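PDB 5CL2: sporulation-control protein spo0M from Bacillus subtilis, which controls the expression of spo0A and is required for Bacillus subtilis to pass the morphological stage 0 of sporulation. Local coordinates for residues A[157-162]-A[221-226]; A[185-190]-A[198-203]; A[149-154]-A[165-170]. All coordinates share one frame; numbering follows the deposited sequence.

Contact 1: residues A[157-162]-A[221-226]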
loop_
_atom_site.group_PDB
_atom_site.type_symbol
_atom_site.label_atom_id
_atom_site.label_comp_id
_atom_site.label_asym_id
_atom_site.label_seq_id
_atom_site.Cartn_x
_atom_site.Cartn_y
_atom_site.Cartn_z
ATOM N N PRO A 157 4.166 10.272 -0.287
ATOM C CA PRO A 157 4.827 9.322 -1.190
ATOM C C PRO A 157 6.024 8.637 -0.556
ATOM O O PRO A 157 6.321 7.507 -0.938
ATOM C CB PRO A 157 5.290 10.202 -2.364
ATOM C CG PRO A 157 5.347 11.588 -1.814
ATOM C CD PRO A 157 4.223 11.651 -0.805
ATOM N N TYR A 158 6.685 9.286 0.401
ATOM C CA TYR A 158 7.874 8.709 1.041
ATOM C C TYR A 158 7.660 7.327 1.654
ATOM O O TYR A 158 8.549 6.477 1.591
ATOM C CB TYR A 158 8.392 9.676 2.103
ATOM C CG TYR A 158 9.575 9.197 2.922
ATOM C CD1 TYR A 158 10.870 9.169 2.401
ATOM C CD2 TYR A 158 9.394 8.797 4.240
ATOM C CE1 TYR A 158 11.942 8.745 3.188
ATOM C CE2 TYR A 158 10.448 8.377 5.016
ATOM C CZ TYR A 158 11.707 8.350 4.495
ATOM O OH TYR A 158 12.707 7.924 5.327
ATOM N N PHE A 159 6.475 7.085 2.216
ATOM C CA PHE A 159 6.179 5.804 2.869
ATOM C C PHE A 159 5.659 4.729 1.910
ATOM O O PHE A 159 5.552 3.548 2.276
ATOM C CB PHE A 159 5.169 6.018 3.985
ATOM C CG PHE A 159 5.683 6.880 5.099
ATOM C CD1 PHE A 159 6.764 6.473 5.860
ATOM C CD2 PHE A 159 5.108 8.106 5.366
ATOM C CE1 PHE A 159 7.253 7.276 6.877
ATOM C CE2 PHE A 159 5.577 8.894 6.391
ATOM C CZ PHE A 159 6.661 8.484 7.146
ATOM N N GLN A 160 5.351 5.130 0.679
ATOM C CA GLN A 160 4.917 4.177 -0.349
ATOM C C GLN A 160 3.823 3.205 0.126
ATOM O O GLN A 160 3.909 2.001 -0.114
ATOM C CB GLN A 160 6.124 3.377 -0.874
ATOM C CG GLN A 160 7.207 4.267 -1.549
ATOM C CD GLN A 160 8.321 3.482 -2.238
ATOM O OE1 GLN A 160 8.135 2.331 -2.673
ATOM N NE2 GLN A 160 9.493 4.121 -2.365
ATOM N N ARG A 161 2.801 3.735 0.793
ATOM C CA ARG A 161 1.695 2.909 1.282
ATOM C C ARG A 161 0.655 2.644 0.173
ATOM O O ARG A 161 0.768 3.146 -0.957
ATOM C CB ARG A 161 0.999 3.585 2.464
ATOM C CG ARG A 161 1.936 4.247 3.447
ATOM C CD ARG A 161 2.721 3.197 4.151
ATOM N NE ARG A 161 1.850 2.377 4.981
ATOM C CZ ARG A 161 2.231 1.223 5.519
ATOM N NH1 ARG A 161 3.450 0.773 5.281
ATOM N NH2 ARG A 161 1.398 0.517 6.273
ATOM N N ARG A 162 -0.379 1.889 0.527
ATOM C CA ARG A 162 -1.473 1.616 -0.388
ATOM C C ARG A 162 -2.119 2.933 -0.824
ATOM O O ARG A 162 -2.296 3.184 -2.021
ATOM C CB ARG A 162 -2.493 0.702 0.280
ATOM C CG ARG A 162 -3.522 0.156 -0.692
ATOM C CD ARG A 162 -4.611 -0.655 -0.005
ATOM N NE ARG A 162 -5.498 0.158 0.830
ATOM C CZ ARG A 162 -6.651 0.678 0.414
ATOM N NH1 ARG A 162 -7.024 0.518 -0.845
ATOM N NH2 ARG A 162 -7.411 1.391 1.245
ATOM N N GLU A 221 18.507 13.352 8.152
ATOM C CA GLU A 221 17.443 13.400 9.154
ATOM C C GLU A 221 17.065 11.957 9.395
ATOM O O GLU A 221 17.106 11.133 8.476
ATOM C CB GLU A 221 16.207 14.195 8.714
ATOM C CG GLU A 221 16.379 15.672 8.439
ATOM C CD GLU A 221 16.760 15.955 7.004
ATOM O OE1 GLU A 221 17.381 15.073 6.374
ATOM O OE2 GLU A 221 16.387 17.033 6.486
ATOM N N GLN A 222 16.706 11.636 10.625
ATOM C CA GLN A 222 16.215 10.301 10.858
ATOM C C GLN A 222 14.891 10.320 11.590
ATOM O O GLN A 222 14.448 11.339 12.126
ATOM C CB GLN A 222 17.238 9.483 11.637
ATOM C CG GLN A 222 18.318 8.910 10.744
ATOM C CD GLN A 222 19.253 7.973 11.478
ATOM O OE1 GLN A 222 18.932 7.481 12.562
ATOM N NE2 GLN A 222 20.424 7.725 10.894
ATOM N N LEU A 223 14.261 9.161 11.559
ATOM C CA LEU A 223 12.851 9.026 11.828
ATOM C C LEU A 223 12.669 7.859 12.780
ATOM O O LEU A 223 13.295 6.815 12.592
ATOM C CB LEU A 223 12.099 8.816 10.513
ATOM C CG LEU A 223 10.602 8.628 10.471
ATOM C CD1 LEU A 223 10.137 9.154 9.142
ATOM C CD2 LEU A 223 10.320 7.160 10.596
ATOM N N VAL A 224 11.857 8.031 13.814
ATOM C CA VAL A 224 11.608 6.925 14.735
ATOM C C VAL A 224 10.414 6.087 14.297
ATOM O O VAL A 224 9.300 6.600 14.147
ATOM C CB VAL A 224 11.399 7.430 16.152
ATOM C CG1 VAL A 224 11.033 6.279 17.064
ATOM C CG2 VAL A 224 12.680 8.093 16.623
ATOM N N ARG A 225 10.648 4.804 14.063
ATOM C CA ARG A 225 9.592 3.942 13.574
ATOM C C ARG A 225 9.494 2.664 14.395
ATOM O O ARG A 225 10.379 1.829 14.340
ATOM C CB ARG A 225 9.833 3.626 12.095
ATOM C CG ARG A 225 8.585 3.203 11.362
ATOM C CD ARG A 225 8.744 3.325 9.855
ATOM N NE ARG A 225 7.759 2.484 9.182
ATOM C CZ ARG A 225 7.512 2.505 7.874
ATOM N NH1 ARG A 225 8.172 3.337 7.078
ATOM N NH2 ARG A 225 6.599 1.690 7.366
ATOM N N VAL A 226 8.389 2.487 15.117
ATOM C CA VAL A 226 8.292 1.384 16.075
ATOM C C VAL A 226 7.007 0.554 15.955
ATOM O O VAL A 226 5.899 1.105 15.972
ATOM C CB VAL A 226 8.394 1.913 17.530
ATOM C CG1 VAL A 226 8.056 0.808 18.535
ATOM C CG2 VAL A 226 9.786 2.516 17.802
#
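Phe-159 and Tyr-158 meet Leu-223 and Arg-225 in a purely side-chain contact between the connection that joins strands 146-155 and 165-173 and the residues leading into strand 224-229, outermost in its sheet within this chain. No hydrogen bond crosses it, and the backbones stay well apart, with Phe-159 CA and Arg-225 CA 11.4 Å from each other. Residues 157-159 form a 3-10 turn, closed by Gln-160 N bonding to Pro-157 O at 3.0 Å.

Phe-159 and Leu-223 reach toward each other tip to tip: Leu-223 CD1 lies at the ring edge, near its plane, 4.1 Å from Phe-159 CZ. The same CD1 also touches Tyr-158 CE2 at 4.2 Å. Arg-225, extended from CG to NE, slides past Phe-159 in the opposite direction and brings NH1 to 3.6 Å from Phe-159 CD1. NH1 lies at the ring edge, near its plane, and not over the face, so the approach is not cation-pi; ring and guanidinium planes are 77° apart.

Beyond the ring, Arg-225 NH2 comes within 3.9 Å of Arg-161 NH1, whose chain bends at chi2 and chi3. Two like charges this close would be expected to repel, and Arg-161 of the second subunit brings a further one; the salt bridge of Arg-225 NE to Glu-197 may offset part of that cost.

Tyr-158 OH is hydrogen-bonded to Asp-194 of the second subunit, which places the contact at the dimer interface. Within the chain, the Tyr-158 ring stacks on Tyr-217, the Phe-159 ring meets Trp-212, and Ile-188 of strand 185-191 and Ile-199 of strand 195-202 pack against Phe-159, laying the 3-10 turn over one face of the five-stranded sheet.

Contact 2: residues A[185-190]-A[198-203]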
loop_
_atom_site.group_PDB
_atom_site.type_symbol
_atom_site.label_atom_id
_atom_site.label_comp_id
_atom_site.label_asym_id
_atom_site.label_seq_id
_atom_site.Cartn_x
_atom_site.Cartn_y
_atom_site.Cartn_z
ATOM N N LEU A 185 4.764 17.358 18.804
ATOM C CA LEU A 185 4.968 15.962 18.465
ATOM C C LEU A 185 4.020 15.496 17.327
ATOM O O LEU A 185 2.867 15.877 17.294
ATOM C CB LEU A 185 4.738 15.109 19.708
ATOM C CG LEU A 185 4.742 13.601 19.515
ATOM C CD1 LEU A 185 6.142 13.118 19.183
ATOM C CD2 LEU A 185 4.173 12.935 20.744
ATOM N N GLU A 186 4.516 14.678 16.407
ATOM C CA GLU A 186 3.715 14.162 15.313
ATOM C C GLU A 186 3.781 12.652 15.312
ATOM O O GLU A 186 4.879 12.088 15.339
ATOM C CB GLU A 186 4.213 14.692 13.966
ATOM C CG GLU A 186 3.891 16.164 13.686
ATOM C CD GLU A 186 4.929 17.125 14.265
ATOM O OE1 GLU A 186 6.114 16.749 14.469
ATOM O OE2 GLU A 186 4.551 18.279 14.500
ATOM N N LEU A 187 2.610 12.013 15.241
ATOM C CA LEU A 187 2.478 10.565 15.178
ATOM C C LEU A 187 1.717 10.153 13.926
ATOM O O LEU A 187 0.763 10.823 13.496
ATOM C CB LEU A 187 1.762 10.008 16.415
ATOM C CG LEU A 187 2.360 10.281 17.809
ATOM C CD1 LEU A 187 1.821 9.323 18.868
ATOM C CD2 LEU A 187 3.884 10.292 17.796
ATOM N N ILE A 188 2.179 9.074 13.317
ATOM C CA ILE A 188 1.429 8.410 12.271
ATOM C C ILE A 188 1.135 6.985 12.710
ATOM O O ILE A 188 2.044 6.250 13.105
ATOM C CB ILE A 188 2.194 8.382 10.941
ATOM C CG1 ILE A 188 2.388 9.789 10.403
ATOM C CG2 ILE A 188 1.451 7.523 9.894
ATOM C CD1 ILE A 188 3.489 9.848 9.357
ATOM N N PHE A 189 -0.133 6.601 12.660
ATOM C CA PHE A 189 -0.516 5.223 12.940
ATOM C C PHE A 189 -0.714 4.435 11.654
ATOM O O PHE A 189 -1.482 4.846 10.776
ATOM C CB PHE A 189 -1.799 5.185 13.742
ATOM C CG PHE A 189 -1.723 5.937 15.006
ATOM C CD1 PHE A 189 -1.143 5.374 16.119
ATOM C CD2 PHE A 189 -2.196 7.220 15.079
ATOM C CE1 PHE A 189 -1.070 6.058 17.285
ATOM C CE2 PHE A 189 -2.110 7.922 16.253
ATOM C CZ PHE A 189 -1.539 7.330 17.362
ATOM N N LEU A 190 -0.031 3.308 11.546
ATOM C CA LEU A 190 -0.286 2.356 10.479
ATOM C C LEU A 190 -0.876 1.097 11.100
ATOM O O LEU A 190 -0.169 0.289 11.710
ATOM C CB LEU A 190 1.006 2.041 9.728
ATOM C CG LEU A 190 1.822 3.273 9.327
ATOM C CD1 LEU A 190 3.192 2.872 8.791
ATOM C CD2 LEU A 190 1.051 4.060 8.284
ATOM N N ILE A 198 3.865 2.816 14.794
ATOM C CA ILE A 198 3.863 4.259 15.041
ATOM C C ILE A 198 5.104 4.928 14.498
ATOM O O ILE A 198 6.225 4.450 14.705
ATOM C CB ILE A 198 3.761 4.601 16.524
ATOM C CG1 ILE A 198 2.629 3.826 17.166
ATOM C CG2 ILE A 198 3.507 6.079 16.708
ATOM C CD1 ILE A 198 2.239 4.351 18.486
ATOM N N ILE A 199 4.891 6.005 13.749
ATOM C CA ILE A 199 5.987 6.830 13.274
ATOM C C ILE A 199 5.995 8.101 14.116
ATOM O O ILE A 199 4.957 8.739 14.317
ATOM C CB ILE A 199 5.849 7.140 11.784
ATOM C CG1 ILE A 199 5.884 5.840 10.979
ATOM C CG2 ILE A 199 6.924 8.099 11.328
ATOM C CD1 ILE A 199 5.531 6.018 9.525
ATOM N N PHE A 200 7.162 8.422 14.659
ATOM C CA PHE A 200 7.344 9.553 15.560
ATOM C C PHE A 200 8.165 10.601 14.855
ATOM O O PHE A 200 9.133 10.285 14.171
ATOM C CB PHE A 200 8.062 9.133 16.849
ATOM C CG PHE A 200 7.294 8.155 17.690
ATOM C CD1 PHE A 200 7.254 6.806 17.350
ATOM C CD2 PHE A 200 6.654 8.567 18.842
ATOM C CE1 PHE A 200 6.570 5.903 18.129
ATOM C CE2 PHE A 200 5.966 7.661 19.626
ATOM C CZ PHE A 200 5.922 6.324 19.263
ATOM N N GLU A 201 7.792 11.854 15.026
ATOM C CA GLU A 201 8.621 12.931 14.527
ATOM C C GLU A 201 8.370 14.133 15.457
ATOM O O GLU A 201 7.366 14.150 16.169
ATOM C CB GLU A 201 8.303 13.157 13.043
ATOM C CG GLU A 201 9.055 14.231 12.297
ATOM C CD GLU A 201 10.534 13.991 12.114
ATOM O OE1 GLU A 201 10.948 13.104 11.344
ATOM O OE2 GLU A 201 11.280 14.759 12.721
ATOM N N VAL A 202 9.301 15.085 15.538
ATOM C CA VAL A 202 9.083 16.243 16.394
ATOM C C VAL A 202 9.357 17.513 15.615
ATOM O O VAL A 202 10.124 17.499 14.651
ATOM C CB VAL A 202 9.982 16.239 17.670
ATOM C CG1 VAL A 202 9.840 14.909 18.429
ATOM C CG2 VAL A 202 11.421 16.489 17.304
ATOM N N ASP A 203 8.685 18.592 16.015
ATOM C CA ASP A 203 8.983 19.943 15.529
ATOM C C ASP A 203 8.832 20.100 14.014
ATOM O O ASP A 203 9.481 20.956 13.416
ATOM C CB ASP A 203 10.418 20.379 15.937
ATOM C CG ASP A 203 10.577 20.622 17.452
ATOM O OD1 ASP A 203 9.556 20.820 18.155
ATOM O OD2 ASP A 203 11.744 20.674 17.933
#
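Leu-187 and Phe-200 make the tight part of this antiparallel strand pair: Leu-187 CD2 presses to 3.4 Å from Phe-200 CD2, the two side chains crossing at a slant. Ile-198 CG2, from the same strand as the ring, sits over one ring face toward its rim. Farther along this side, Phe-189 and Ile-198 run side by side in the same direction, Phe-189 CE1 to Ile-198 CD1 at 3.9 Å, and Val-137 of helix 132-143 touches both.

The reverse side carries Ile-188 and Ile-199, a hydrogen-bonded pair whose CB atoms are 4.0 Å apart. Ile-188 N bonds to Ile-199 O at 3.0 Å, and Ile-199 N returns the bond to Ile-188 O.

Backbone pairing persists through Glu-186 and Glu-201, but the side chains of Val-202 and Asp-203 are looser and partly exposed. Leu-185 CD1 comes 3.4 Å from Glu-201 O yet stays 4.2 Å from Val-202 CG1. On the side of Ile-188, the bend at chi2 (86°) carries Glu-186 CD back toward the partner strand, whereas the Glu-201 carboxylate turns away to Tyr-217 and Arg-207. Glu-186 OE1 reaches a weak bond from Arg-204 N.

Alternating hydrogen-bonded and non-hydrogen-bonded pairs, with strand directions 165° apart, mark an antiparallel pair; because the strands are consecutive in the chain, it is a beta hairpin within the five-stranded sheet, one side covered by a helix.

Contact 3: residues A[149-154]-A[165-170]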
loop_
_atom_site.group_PDB
_atom_site.type_symbol
_atom_site.label_atom_id
_atom_site.label_comp_id
_atom_site.label_asym_id
_atom_site.label_seq_id
_atom_site.Cartn_x
_atom_site.Cartn_y
_atom_site.Cartn_z
ATOM N N ASN A 149 -3.677 18.364 19.035
ATOM C CA ASN A 149 -3.902 19.690 18.472
ATOM C C ASN A 149 -4.553 19.627 17.108
ATOM O O ASN A 149 -5.607 20.235 16.868
ATOM C CB ASN A 149 -2.598 20.486 18.376
ATOM C CG ASN A 149 -2.847 21.972 18.134
ATOM O OD1 ASN A 149 -3.733 22.567 18.743
ATOM N ND2 ASN A 149 -2.081 22.566 17.234
ATOM N N GLU A 150 -3.903 18.906 16.203
ATOM C CA GLU A 150 -4.410 18.799 14.848
ATOM C C GLU A 150 -4.344 17.370 14.363
ATOM O O GLU A 150 -3.617 16.548 14.911
ATOM C CB GLU A 150 -3.615 19.708 13.903
ATOM C CG GLU A 150 -4.440 20.883 13.395
ATOM C CD GLU A 150 -5.674 20.413 12.639
ATOM O OE1 GLU A 150 -5.535 19.606 11.698
ATOM O OE2 GLU A 150 -6.790 20.764 13.052
ATOM N N ALA A 151 -5.171 17.052 13.381
ATOM C CA ALA A 151 -5.083 15.774 12.686
ATOM C C ALA A 151 -5.495 16.032 11.259
ATOM O O ALA A 151 -6.468 16.756 11.019
ATOM C CB ALA A 151 -5.955 14.727 13.323
ATOM N N ASP A 152 -4.732 15.530 10.301
ATOM C CA ASP A 152 -5.146 15.718 8.914
ATOM C C ASP A 152 -4.518 14.659 8.039
ATOM O O ASP A 152 -3.564 13.990 8.445
ATOM C CB ASP A 152 -4.770 17.116 8.405
ATOM C CG ASP A 152 -5.776 17.672 7.383
ATOM O OD1 ASP A 152 -6.507 16.885 6.733
ATOM O OD2 ASP A 152 -5.842 18.911 7.222
ATOM N N CYS A 153 -5.055 14.485 6.843
ATOM C CA CYS A 153 -4.449 13.559 5.895
ATOM C C CYS A 153 -3.463 14.326 5.017
ATOM O O CYS A 153 -3.822 15.330 4.381
ATOM C CB CYS A 153 -5.525 12.843 5.074
ATOM S SG CYS A 153 -6.537 11.813 6.137
ATOM N N GLU A 154 -2.216 13.868 5.024
ATOM C CA GLU A 154 -1.124 14.579 4.380
ATOM C C GLU A 154 -0.539 13.718 3.279
ATOM O O GLU A 154 -0.422 12.492 3.416
ATOM C CB GLU A 154 -0.015 14.925 5.379
ATOM C CG GLU A 154 -0.415 15.717 6.613
ATOM C CD GLU A 154 -0.666 17.193 6.355
ATOM O OE1 GLU A 154 0.037 17.818 5.529
ATOM O OE2 GLU A 154 -1.514 17.761 7.061
ATOM N N PHE A 165 -1.653 9.071 0.953
ATOM C CA PHE A 165 -1.564 9.924 2.133
ATOM C C PHE A 165 -1.385 9.156 3.441
ATOM O O PHE A 165 -1.599 7.958 3.492
ATOM C CB PHE A 165 -2.824 10.785 2.241
ATOM C CG PHE A 165 -4.068 9.979 2.473
ATOM C CD1 PHE A 165 -4.455 9.623 3.759
ATOM C CD2 PHE A 165 -4.847 9.568 1.392
ATOM C CE1 PHE A 165 -5.603 8.862 3.964
ATOM C CE2 PHE A 165 -5.984 8.818 1.591
ATOM C CZ PHE A 165 -6.356 8.460 2.883
ATOM N N VAL A 166 -0.999 9.844 4.513
ATOM C CA VAL A 166 -1.131 9.232 5.836
ATOM C C VAL A 166 -1.879 10.178 6.758
ATOM O O VAL A 166 -1.892 11.386 6.522
ATOM C CB VAL A 166 0.251 8.882 6.473
ATOM C CG1 VAL A 166 0.971 7.872 5.629
ATOM C CG2 VAL A 166 1.092 10.128 6.655
ATOM N N GLN A 167 -2.511 9.653 7.803
ATOM C CA GLN A 167 -3.116 10.566 8.758
ATOM C C GLN A 167 -2.054 10.970 9.799
ATOM O O GLN A 167 -1.511 10.139 10.510
ATOM C CB GLN A 167 -4.349 9.959 9.440
ATOM C CG GLN A 167 -5.039 10.969 10.343
ATOM C CD GLN A 167 -6.453 10.580 10.778
ATOM O OE1 GLN A 167 -6.760 9.410 11.014
ATOM N NE2 GLN A 167 -7.317 11.582 10.894
ATOM N N GLU A 168 -1.762 12.261 9.856
ATOM C CA GLU A 168 -0.775 12.816 10.763
ATOM C C GLU A 168 -1.468 13.475 11.959
ATOM O O GLU A 168 -2.282 14.402 11.789
ATOM C CB GLU A 168 0.104 13.830 10.035
ATOM C CG GLU A 168 1.239 14.418 10.889
ATOM C CD GLU A 168 2.138 15.335 10.079
ATOM O OE1 GLU A 168 2.010 15.347 8.837
ATOM O OE2 GLU A 168 2.980 16.042 10.671
ATOM N N PHE A 169 -1.169 12.950 13.151
ATOM C CA PHE A 169 -1.648 13.502 14.421
ATOM C C PHE A 169 -0.591 14.417 15.027
ATOM O O PHE A 169 0.548 13.997 15.234
ATOM C CB PHE A 169 -2.007 12.386 15.410
ATOM C CG PHE A 169 -3.153 11.531 14.953
ATOM C CD1 PHE A 169 -2.952 10.525 14.035
ATOM C CD2 PHE A 169 -4.432 11.754 15.419
ATOM C CE1 PHE A 169 -4.007 9.745 13.587
ATOM C CE2 PHE A 169 -5.486 10.978 14.977
ATOM C CZ PHE A 169 -5.270 9.977 14.052
ATOM N N GLU A 170 -0.966 15.660 15.311
ATOM C CA GLU A 170 -0.053 16.638 15.905
ATOM C C GLU A 170 -0.507 17.019 17.309
ATOM O O GLU A 170 -1.649 17.460 17.517
ATOM C CB GLU A 170 0.051 17.887 15.037
ATOM C CG GLU A 170 0.830 19.012 15.670
ATOM C CD GLU A 170 0.505 20.337 15.018
ATOM O OE1 GLU A 170 0.516 20.381 13.765
ATOM O OE2 GLU A 170 0.249 21.326 15.745
#
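Phe-165 CG stands between its backbone N and carbonyl carbon (chi1 65°), and Cys-153 SG lies anti to its own carbonyl carbon; these settings bring ring and thiol together. SG is 4.5 Å from the ring centroid, 46° off the normal, an oblique sulfur-aromatic contact, while Cys-153 CB approaches Phe-165 CD1 at 3.6 Å. On the same side of the sheet, Ala-151 CB meets Phe-169 CD2 at 3.9 Å.

The backbones form an antiparallel hairpin, strands 146-155 and 165-173, with hydrogen-bonded pairs Asp-152 with Glu-168 and Glu-154 with Val-166. At the 149 end a classic beta bulge interrupts the pattern: Asn-149 and Glu-150 both face Glu-170, whose O accepts from Asn-149 N at 2.7 Å and Glu-150 N at 3.0 Å. Within the bulge, Asn-149 and Glu-170 lie side by side, pointing the same way. Asn-149 ND2 donates a nearly straight bond (169°) to Glu-170 OE2, 3.0 Å long, with the acceptor in the amide plane but the donor above the carboxylate plane; Asn-149 OD1 accepts from Arg-147 NH1.

The side of the sheet bearing Asp-152, Glu-154, Glu-168 and Glu-170 carries several acidic side chains, each paired with arginine. Glu-168 is extended beyond CG and lays OE1 3.3 Å from Glu-154 CG; the two carboxylates are turned steeply against each other. Their mutual repulsion is probably eased by outside partners: Glu-154 pairs with Arg-210, Glu-168 OE2 with Arg-204 and Arg-205, and Glu-168 OE1 accepts from Trp-212 NE1. Arg-205 also holds Glu-170 OE1, and Arg-63 pairs with Asp-152.

In the fold
All three contacts belong to the antiparallel sheet whose strands follow chain order: 146-155, 165-173, 185-191, 195-202, 224-229. Contact 3 joins the first two strands and closes before contact 2, which joins the third and fourth, opens; their centres are about 9 Å apart, linked by the backbone hydrogen bond between Leu-187 N and Phe-169 O. Contact 1 brings the connection within the first hairpin to the fifth strand, about 10 Å from contact 2 and 14 Å from contact 3, centre to centre. Along the chain it encloses contact 2 and alternates with contact 3. Its Phe-159 packs on Ile-199 and Val-166, so the connection lies across the sheet's face, where the second subunit adjoins.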